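Local coordinates for protein putative protease (Parabacteroides distasonis ATCC 8503, PDB 3KD4) that is of uncharacterised function but is probably an exported protease, at residues W15-H18 against S22-Y25. Sequence-based numbering, arbitrary orientation.
Sequences WTLH and SQEY. With GOL (glycerol), chain H.
The turn end of a beta hairpin, formed by strands 6-17 and 23-33 inside a large mixed sheet, brings Thr16 and Glu24 together as an antiparallel hydrogen-bonded pair. Thr16 N donates to Glu24 O and Glu24 N returns a bond to Thr16 O, each 2.9 Å long and in the carbonyl plane. Two residues nearer the turn, past the non-hydrogen-bonded pair Leu17-Gln23, His18 N reaches Ser22 O in an almost straight bond (175°), while Ser22 OG, hydrogen-bonded to Asp20, touches His18 CD2. On the face shared by Trp15, Leu17, Gln23 and Tyr25, the two aromatic side chains run alongside each other, their rings inclined at 39°, and Tyr25 CD1 sits over one indole face, 3.3 Å from Trp15 NE1. Replacing Trp15 by alanine is likely to leave the Tyr25 ring without its neighbour, free to shift, and a gap toward Ile130. Leu17 CD1 packs on Gln23 CG at 3.9 Å. On the face carrying Thr16 and Glu24, a glycerol, probably from the crystallisation liquor, bridges the strands: its O2 hydrogen-bonds Thr16 OG1, and its O3 donates to Glu24 OE1 over 2.6 Å. That O3 also lies 3.1 Å from His18 NE2, at the imidazole edge.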
ATOM      1  N   TRP A  15      -5.026  23.483  -6.503  1.00 14.43           N
ATOM      2  CA  TRP A  15      -6.084  23.262  -5.540  1.00 14.55           C
ATOM      3  C   TRP A  15      -6.483  24.625  -4.985  1.00 14.59           C
ATOM      4  O   TRP A  15      -5.621  25.479  -4.729  1.00 15.87           O
ATOM      5  CB  TRP A  15      -5.640  22.365  -4.369  1.00 14.63           C
ATOM      6  CG  TRP A  15      -5.354  20.958  -4.679  1.00 14.37           C
ATOM      7  CD1 TRP A  15      -6.152  19.888  -4.472  1.00 16.29           C
ATOM      8  CD2 TRP A  15      -4.136  20.456  -5.227  1.00 14.52           C
ATOM      9  NE1 TRP A  15      -5.505  18.724  -4.867  1.00 15.47           N
ATOM     10  CE2 TRP A  15      -4.251  19.058  -5.307  1.00 14.32           C
ATOM     11  CE3 TRP A  15      -2.931  21.057  -5.596  1.00 13.93           C
ATOM     12  CZ2 TRP A  15      -3.228  18.253  -5.782  1.00 15.12           C
ATOM     13  CZ3 TRP A  15      -1.919  20.251  -6.122  1.00 16.67           C
ATOM     14  CH2 TRP A  15      -2.087  18.866  -6.214  1.00 16.42           C
ATOM     15  N   THR A  16      -7.774  24.825  -4.824  1.00 14.54           N
ATOM     16  CA  THR A  16      -8.327  26.024  -4.268  1.00 15.11           C
ATOM     17  C   THR A  16      -9.350  25.681  -3.191  1.00 15.22           C
ATOM     18  O   THR A  16     -10.264  24.884  -3.419  1.00 15.85           O
ATOM     19  CB  THR A  16      -9.034  26.829  -5.351  1.00 15.69           C
ATOM     20  OG1 THR A  16      -8.133  27.008  -6.446  1.00 16.15           O
ATOM     21  CG2 THR A  16      -9.522  28.183  -4.794  1.00 13.94           C
ATOM     22  N   LEU A  17      -9.226  26.333  -2.044  1.00 15.11           N
ATOM     23  CA  LEU A  17     -10.264  26.295  -1.006  1.00 15.03           C
ATOM     24  C   LEU A  17     -10.935  27.663  -0.975  1.00 15.87           C
ATOM     25  O   LEU A  17     -10.254  28.648  -0.850  1.00 16.01           O
ATOM     26  CB  LEU A  17      -9.635  26.053   0.352  1.00 14.14           C
ATOM     27  CG  LEU A  17     -10.529  26.130   1.588  1.00 14.86           C
ATOM     28  CD1 LEU A  17     -11.566  25.028   1.574  1.00 11.48           C
ATOM     29  CD2 LEU A  17      -9.643  26.110   2.900  1.00 13.95           C
ATOM     30  N   HIS A  18     -12.259  27.697  -1.032  1.00 17.07           N
ATOM     31  CA  HIS A  18     -13.022  28.939  -0.950  1.00 18.48           C
ATOM     32  C   HIS A  18     -13.526  29.141   0.480  1.00 18.96           C
ATOM     33  O   HIS A  18     -13.628  28.178   1.234  1.00 17.62           O
ATOM     34  CB  HIS A  18     -14.201  28.905  -1.911  1.00 18.36           C
ATOM     35  CG  HIS A  18     -13.793  28.751  -3.335  1.00 20.43           C
ATOM     36  ND1 HIS A  18     -13.222  29.778  -4.055  1.00 24.22           N
ATOM     37  CD2 HIS A  18     -13.892  27.703  -4.189  1.00 24.07           C
ATOM     38  CE1 HIS A  18     -12.956  29.358  -5.284  1.00 22.38           C
ATOM     39  NE2 HIS A  18     -13.349  28.100  -5.389  1.00 24.27           N
ATOM     40  N   SER A  22     -16.267  25.179  -0.104  1.00 17.07           N
ATOM     41  CA  SER A  22     -16.159  24.576  -1.413  1.00 16.84           C
ATOM     42  C   SER A  22     -14.673  24.539  -1.885  1.00 16.66           C
ATOM     43  O   SER A  22     -13.813  25.284  -1.389  1.00 15.84           O
ATOM     44  CB  SER A  22     -17.036  25.329  -2.426  1.00 17.23           C
ATOM     45  OG  SER A  22     -16.537  26.617  -2.714  1.00 16.58           O
ATOM     46  N   GLN A  23     -14.393  23.632  -2.807  1.00 15.99           N
ATOM     47  CA  GLN A  23     -13.044  23.427  -3.335  1.00 15.61           C
ATOM     48  C   GLN A  23     -13.071  23.274  -4.830  1.00 15.42           C
ATOM     49  O   GLN A  23     -14.104  22.956  -5.447  1.00 15.57           O
ATOM     50  CB  GLN A  23     -12.367  22.202  -2.697  1.00 15.30           C
ATOM     51  CG  GLN A  23     -12.159  22.381  -1.207  1.00 16.16           C
ATOM     52  CD  GLN A  23     -11.411  21.249  -0.549  1.00 18.27           C
ATOM     53  OE1 GLN A  23     -10.721  20.490  -1.209  1.00 19.56           O
ATOM     54  NE2 GLN A  23     -11.530  21.142   0.775  1.00 14.27           N
ATOM     55  N   GLU A  24     -11.917  23.534  -5.436  1.00 15.66           N
ATOM     56  CA  GLU A  24     -11.701  23.161  -6.807  1.00 15.16           C
ATOM     57  C   GLU A  24     -10.373  22.470  -6.872  1.00 15.51           C
ATOM     58  O   GLU A  24      -9.386  22.885  -6.200  1.00 16.07           O
ATOM     59  CB  GLU A  24     -11.761  24.375  -7.745  1.00 15.72           C
ATOM     60  CG  GLU A  24     -11.408  24.013  -9.205  1.00 17.68           C
ATOM     61  CD  GLU A  24     -11.613  25.154 -10.242  1.00 20.77           C
ATOM     62  OE1 GLU A  24     -11.900  26.270  -9.818  1.00 20.22           O
ATOM     63  OE2 GLU A  24     -11.431  24.908 -11.464  1.00 18.58           O
ATOM     64  N   TYR A  25     -10.335  21.400  -7.651  1.00 15.18           N
ATOM     65  CA  TYR A  25      -9.091  20.780  -8.087  1.00 15.21           C
ATOM     66  C   TYR A  25      -9.032  20.827  -9.629  1.00 15.66           C
ATOM     67  O   TYR A  25      -9.957  20.385 -10.309  1.00 15.83           O
ATOM     68  CB  TYR A  25      -9.004  19.329  -7.585  1.00 15.90           C
ATOM     69  CG  TYR A  25      -7.881  18.524  -8.234  1.00 16.05           C
ATOM     70  CD1 TYR A  25      -6.557  18.831  -7.983  1.00 17.02           C
ATOM     71  CD2 TYR A  25      -8.148  17.451  -9.111  1.00 18.02           C
ATOM     72  CE1 TYR A  25      -5.520  18.102  -8.558  1.00 17.78           C
ATOM     73  CE2 TYR A  25      -7.089  16.702  -9.701  1.00 16.70           C
ATOM     74  CZ  TYR A  25      -5.792  17.045  -9.418  1.00 16.86           C
ATOM     75  OH  TYR A  25      -4.724  16.359  -9.949  1.00 21.15           O
TER
HETATM   76  C1  GOL H   9      -9.206  30.279  -9.803  1.00 39.84           C
HETATM   77  O1  GOL H   9      -8.023  30.013 -10.541  1.00 42.36           O
HETATM   78  C2  GOL H   9      -9.401  29.150  -8.792  1.00 38.51           C
HETATM   79  O2  GOL H   9      -8.288  29.252  -7.900  1.00 35.09           O
HETATM   80  C3  GOL H   9     -10.773  29.303  -8.106  1.00 39.40           C
HETATM   81  O3  GOL H   9     -11.514  28.077  -7.925  1.00 37.70           O
HETATM   82  O   HOH W   1      -8.102  25.030  -8.308  1.00 15.65           O
HETATM   83  O   HOH W   2     -14.602  26.622  -8.056  1.00 41.34           O